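Local coordinates for proline dehydrogenase (Bradyrhizobium japonicum USDA 110, PDB 3HAZ), which probably oxidises proline to glutamate in two steps, coupling an FAD-dependent proline dehydrogenase to an NAD-dependent aldehyde dehydrogenase within one polypeptide, at residues Phe787-Ala790 against Gly791-Ser795; Glu876-Glu879 against Ala880-Thr884. All blocks are in the same frame, centred on the assembly; numbering follows the deposited sequence.

How the interactions relate
Interactions 1 and 2 are both local turns of the aldehyde dehydrogenase region, and of the two it is interaction 1 that holds part of the active site. Interaction 1 is a buried loop holding the predicted catalytic cysteine C794 beside the bound NAD; interaction 2 is a partly buried turn whose T878 and E879 are exposed. Their centres are 20 Å apart and their nearest atoms about 10 Å, so they do not touch. Strand 797-803 links them: it follows the loop of 791-795, and its residue L799 packs on A880 and L883. E886, which hydrogen-bonds NAD, lies about 8 Å from both R793 and L883, measured between side chains. The side chain of L883 is itself about 13 Å from NAD.

Interaction 1. Residues Phe787-Ala790 against Gly791-Ser795. With NAD (nicotinamide-adenine-dinucleotide), chain D; SO4 (sulfate ion), chain E.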
loop_
_atom_site.group_PDB
_atom_site.type_symbol
_atom_site.label_atom_id
_atom_site.label_comp_id
_atom_site.label_asym_id
_atom_site.label_seq_id
_atom_site.Cartn_x
_atom_site.Cartn_y
_atom_site.Cartn_z
ATOM N N PHE A 787 -26.927 43.286 13.070
ATOM C CA PHE A 787 -28.280 43.696 12.692
ATOM C C PHE A 787 -29.074 42.633 11.941
ATOM O O PHE A 787 -30.302 42.689 11.908
ATOM C CB PHE A 787 -28.243 45.001 11.881
ATOM C CG PHE A 787 -27.505 46.113 12.559
ATOM C CD1 PHE A 787 -27.715 46.379 13.905
ATOM C CD2 PHE A 787 -26.604 46.903 11.855
ATOM C CE1 PHE A 787 -27.036 47.410 14.540
ATOM C CE2 PHE A 787 -25.923 47.935 12.485
ATOM C CZ PHE A 787 -26.145 48.187 13.836
ATOM N N ARG A 788 -28.378 41.669 11.339
ATOM C CA ARG A 788 -29.037 40.528 10.700
ATOM C C ARG A 788 -29.953 39.826 11.695
ATOM O O ARG A 788 -29.591 39.644 12.856
ATOM C CB ARG A 788 -27.998 39.539 10.165
ATOM C CG ARG A 788 -28.552 38.192 9.728
ATOM C CD ARG A 788 -29.042 38.223 8.295
ATOM N NE ARG A 788 -28.011 38.713 7.384
ATOM C CZ ARG A 788 -27.252 37.936 6.618
ATOM N NH1 ARG A 788 -27.411 36.618 6.640
ATOM N NH2 ARG A 788 -26.338 38.479 5.820
ATOM N N SER A 789 -31.137 39.437 11.233
ATOM C CA SER A 789 -32.135 38.808 12.094
ATOM C C SER A 789 -32.501 39.721 13.261
ATOM O O SER A 789 -32.806 39.243 14.352
ATOM C CB SER A 789 -31.627 37.464 12.628
ATOM O OG SER A 789 -31.175 36.636 11.576
ATOM N N ALA A 790 -32.464 41.030 13.026
ATOM C CA ALA A 790 -32.751 42.014 14.071
ATOM C C ALA A 790 -31.894 41.788 15.314
ATOM O O ALA A 790 -32.325 42.055 16.432
ATOM C CB ALA A 790 -34.242 42.008 14.433
ATOM N N GLY A 791 -30.677 41.295 15.109
ATOM C CA GLY A 791 -29.762 41.044 16.205
ATOM C C GLY A 791 -30.236 39.951 17.149
ATOM O O GLY A 791 -29.787 39.878 18.291
ATOM N N GLN A 792 -31.140 39.097 16.676
ATOM C CA GLN A 792 -31.701 38.038 17.520
ATOM C C GLN A 792 -30.965 36.716 17.327
ATOM O O GLN A 792 -31.576 35.645 17.241
ATOM C CB GLN A 792 -33.209 37.878 17.277
ATOM C CG GLN A 792 -34.017 39.140 17.583
ATOM C CD GLN A 792 -35.514 38.946 17.397
ATOM O OE1 GLN A 792 -36.313 39.309 18.264
ATOM N NE2 GLN A 792 -35.901 38.358 16.270
ATOM N N ARG A 793 -29.644 36.803 17.239
ATOM C CA ARG A 793 -28.794 35.622 17.234
ATOM C C ARG A 793 -27.893 35.701 18.447
ATOM O O ARG A 793 -27.463 36.777 18.843
ATOM C CB ARG A 793 -27.931 35.574 15.980
ATOM C CG ARG A 793 -28.697 35.511 14.683
ATOM C CD ARG A 793 -27.732 35.569 13.505
ATOM N NE ARG A 793 -28.418 35.442 12.223
ATOM C CZ ARG A 793 -28.392 34.349 11.468
ATOM N NH1 ARG A 793 -27.705 33.288 11.863
ATOM N NH2 ARG A 793 -29.044 34.323 10.312
ATOM N N CYS A 794 -27.585 34.560 19.033
ATOM C CA CYS A 794 -26.728 34.496 20.211
ATOM C C CYS A 794 -25.298 34.878 19.859
ATOM O O CYS A 794 -24.548 35.371 20.700
ATOM C CB CYS A 794 -26.754 33.083 20.798
ATOM S SG CYS A 794 -26.472 31.778 19.577
ATOM N N SER A 795 -24.933 34.628 18.606
ATOM C CA SER A 795 -23.589 34.911 18.107
ATOM C C SER A 795 -23.399 36.377 17.705
ATOM O O SER A 795 -22.296 36.790 17.335
ATOM C CB SER A 795 -23.319 34.046 16.886
ATOM O OG SER A 795 -24.288 34.311 15.891
HETATM P PA NAD D . -35.045 31.910 27.872
HETATM O O1A NAD D . -34.007 31.669 29.120
HETATM O O2A NAD D . -35.866 33.103 28.132
HETATM O O5B NAD D . -36.015 30.556 27.762
HETATM C C5B NAD D . -35.756 29.602 26.741
HETATM C C4B NAD D . -36.453 28.265 27.032
HETATM O O4B NAD D . -36.403 27.824 28.443
HETATM C C3B NAD D . -38.008 28.234 26.735
HETATM O O3B NAD D . -38.553 27.197 25.978
HETATM C C2B NAD D . -38.581 28.580 28.106
HETATM O O2B NAD D . -39.977 28.590 28.304
HETATM C C1B NAD D . -37.730 27.742 28.958
HETATM N N9A NAD D . -37.757 28.191 30.357
HETATM C C8A NAD D . -38.009 29.443 30.819
HETATM N N7A NAD D . -37.920 29.410 32.242
HETATM C C5A NAD D . -37.601 28.088 32.629
HETATM C C6A NAD D . -37.400 27.505 33.875
HETATM N N6A NAD D . -37.511 28.315 35.077
HETATM N N1A NAD D . -37.098 26.184 33.968
HETATM C C2A NAD D . -36.992 25.417 32.820
HETATM N N3A NAD D . -37.190 25.989 31.592
HETATM C C4A NAD D . -37.497 27.330 31.498
HETATM O O3 NAD D . -34.207 32.049 26.424
HETATM P PN NAD D . -34.976 32.687 25.083
HETATM O O1N NAD D . -35.688 34.133 25.500
HETATM O O2N NAD D . -35.985 31.746 24.594
HETATM O O5D NAD D . -33.863 32.963 23.871
HETATM C C5D NAD D . -32.915 34.012 24.010
HETATM C C4D NAD D . -31.626 33.560 24.729
HETATM O O4D NAD D . -31.108 32.204 24.379
HETATM C C3D NAD D . -30.332 34.482 24.720
HETATM O O3D NAD D . -29.785 34.914 25.942
HETATM C C2D NAD D . -29.441 33.684 23.742
HETATM O O2D NAD D . -28.124 34.102 23.441
HETATM C C1D NAD D . -29.715 32.299 24.166
HETATM N N1N NAD D . -29.336 31.400 23.068
HETATM C C2N NAD D . -28.047 30.836 23.054
HETATM C C3N NAD D . -27.658 29.955 21.957
HETATM C C7N NAD D . -26.252 29.330 21.948
HETATM O O7N NAD D . -26.009 28.463 21.187
HETATM N N7N NAD D . -25.282 29.705 22.958
HETATM C C4N NAD D . -28.617 29.665 20.862
HETATM C C5N NAD D . -29.897 30.223 20.879
HETATM C C6N NAD D . -30.297 31.114 21.991
HETATM S S SO4 E . -25.605 31.605 14.525
HETATM O O1 SO4 E . -24.173 31.299 14.530
HETATM O O2 SO4 E . -26.108 31.548 15.897
HETATM O O3 SO4 E . -25.849 32.939 13.987
HETATM O O4 SO4 E . -26.295 30.632 13.681
#
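S789 and R793 meet where two successive turns bring the chain back past itself. S789 OG lies oblique to the guanidinium of R793 and accepts a weak hydrogen bond from NE (3.1 Å); D606 grips both residues, with a salt bridge to NH2 of R793 and a hydrogen bond to the serine hydroxyl. R788 lies alongside R793 and points the same way, its CG 3.7 Å from R793 NE; its chain is bent at chi2 (86°) and chi3 (54°), and the two guanidinium planes stand 80° apart. The extended chain of R793 sends NH1 to sulfate O3 (2.8 Å), with the sulfur in the plane at the guanidinium edge, and S795 OG donates to that same oxygen, also at 2.8 Å. A leucine in place of R793 would probably leave D606 without the ion pair from this arginine and the sulfate without one of its donors. The backbone is wound left-handedly through S789, A790 and G791, with G791 N bonded to R788 O (3.0 Å) and Q792 N to S789 O (2.9 Å). A CB on G791 would clash with A790 O. Q792 brings CB within 3.3 Å of S789 O and anchors OE1 on I837 N. G948 and A949 complete the site of the sulfate, probably a crystallisation ion, in a pocket consistent with binding a substrate carboxylate. Beside it the aldehyde dehydrogenase cysteine loop sets C794, the predicted catalytic residue, next to the nicotinamide.

Interaction 2. Residues Glu876-Glu879 against Ala880-Thr884; sequences ELTE and AGQLT
Q882 folds back over the residues that precede its own turn and uses one amide oxygen to collect two backbone N-H groups. With CG anti to the carbonyl carbon (chi1 -63°) and the chain extended beyond it, OE1 is carried to the N-H groups of T878 and E879. There E879 N donates to it at 3.0 Å in a nearly straight bond (163°), in the carbonyl plane and on a lone pair, while T878 N adds a weak, more bent bond. The bond is returned through the backbone: Q882 N reaches E879 O (3.1 Å), so the pair is tied twice, once by main chain and once by side chain. E879 sets its CG between the backbone N and the carbonyl carbon (chi1 56°), which brings its exposed chain past the glutamine at 4.2 Å between the CG atoms of E879 and Q882. The amide nitrogen has partners as well, since a water bridges Q882 NE2 to T878 OG1 and E855 O accepts a weak hydrogen bond from NE2; together with the bonds to OE1, these are consistent with a fixed amide orientation. On the apolar side L877 and Q882 run antiparallel alongside each other, L877 CG 3.7 Å from Q882 CB, and L877 extends CD2 to L883 CB (3.8 Å). The 3-10 turn at 880-882 lies early in the connection between the adjacent parallel strands 873-876 and 891-897. L877 packs on H893 and V895 of the latter, whereas A880 and L883 rest on strand 797-803, and E855 ends helix 839-855 beside the glutamine.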
loop_
_atom_site.group_PDB
_atom_site.type_symbol
_atom_site.label_atom_id
_atom_site.label_comp_id
_atom_site.label_asym_id
_atom_site.label_seq_id
_atom_site.Cartn_x
_atom_site.Cartn_y
_atom_site.Cartn_z
ATOM N N GLU A 876 -21.848 54.765 20.795
ATOM C CA GLU A 876 -20.438 54.692 21.144
ATOM C C GLU A 876 -20.289 54.909 22.641
ATOM O O GLU A 876 -20.804 55.880 23.198
ATOM C CB GLU A 876 -19.604 55.716 20.358
ATOM C CG GLU A 876 -18.158 55.815 20.840
ATOM C CD GLU A 876 -17.268 56.625 19.908
ATOM O OE1 GLU A 876 -17.754 57.091 18.857
ATOM O OE2 GLU A 876 -16.073 56.783 20.225
ATOM N N LEU A 877 -19.594 53.982 23.282
ATOM C CA LEU A 877 -19.337 54.030 24.708
ATOM C C LEU A 877 -17.988 54.683 24.945
ATOM O O LEU A 877 -17.087 54.577 24.112
ATOM C CB LEU A 877 -19.275 52.602 25.257
ATOM C CG LEU A 877 -20.533 51.839 25.682
ATOM C CD1 LEU A 877 -21.790 52.354 24.985
ATOM C CD2 LEU A 877 -20.326 50.318 25.471
ATOM N N THR A 878 -17.845 55.330 26.096
ATOM C CA THR A 878 -16.550 55.820 26.543
ATOM C C THR A 878 -15.669 54.634 26.897
ATOM O O THR A 878 -14.492 54.593 26.546
ATOM C CB THR A 878 -16.690 56.717 27.788
ATOM O OG1 THR A 878 -17.382 57.921 27.437
ATOM C CG2 THR A 878 -15.324 57.069 28.348
ATOM N N GLU A 879 -16.248 53.665 27.600
ATOM C CA GLU A 879 -15.536 52.434 27.926
ATOM C C GLU A 879 -16.467 51.219 27.884
ATOM O O GLU A 879 -17.682 51.349 28.060
ATOM C CB GLU A 879 -14.853 52.549 29.290
ATOM C CG GLU A 879 -15.793 52.895 30.423
ATOM C CD GLU A 879 -15.054 53.212 31.708
ATOM O OE1 GLU A 879 -13.810 53.083 31.729
ATOM O OE2 GLU A 879 -15.718 53.589 32.697
ATOM N N ALA A 880 -15.887 50.045 27.647
ATOM C CA ALA A 880 -16.659 48.821 27.460
ATOM C C ALA A 880 -17.474 48.490 28.703
ATOM O O ALA A 880 -18.547 47.900 28.610
ATOM C CB ALA A 880 -15.741 47.661 27.107
ATOM N N GLY A 881 -16.950 48.879 29.863
ATOM C CA GLY A 881 -17.619 48.642 31.128
ATOM C C GLY A 881 -19.041 49.178 31.178
ATOM O O GLY A 881 -19.833 48.750 32.010
ATOM N N GLN A 882 -19.372 50.111 30.290
ATOM C CA GLN A 882 -20.731 50.650 30.247
ATOM C C GLN A 882 -21.735 49.632 29.715
ATOM O O GLN A 882 -22.933 49.761 29.952
ATOM C CB GLN A 882 -20.800 51.920 29.401
ATOM C CG GLN A 882 -19.976 53.074 29.921
ATOM C CD GLN A 882 -20.031 54.271 28.995
ATOM O OE1 GLN A 882 -19.079 54.553 28.271
ATOM N NE2 GLN A 882 -21.159 54.971 28.997
ATOM N N LEU A 883 -21.250 48.634 28.979
ATOM C CA LEU A 883 -22.116 47.560 28.496
ATOM C C LEU A 883 -22.015 46.366 29.436
ATOM O O LEU A 883 -20.973 45.718 29.513
ATOM C CB LEU A 883 -21.735 47.149 27.070
ATOM C CG LEU A 883 -22.602 46.069 26.417
ATOM C CD1 LEU A 883 -24.044 46.535 26.343
ATOM C CD2 LEU A 883 -22.080 45.702 25.020
ATOM N N THR A 884 -23.095 46.076 30.154
ATOM C CA THR A 884 -23.055 45.037 31.181
ATOM C C THR A 884 -24.033 43.884 30.963
ATOM O O THR A 884 -24.037 42.921 31.730
ATOM C CB THR A 884 -23.304 45.619 32.588
ATOM O OG1 THR A 884 -24.493 46.420 32.571
ATOM C CG2 THR A 884 -22.122 46.472 33.026
HETATM O O HOH W 1 -20.201 57.486 27.089
#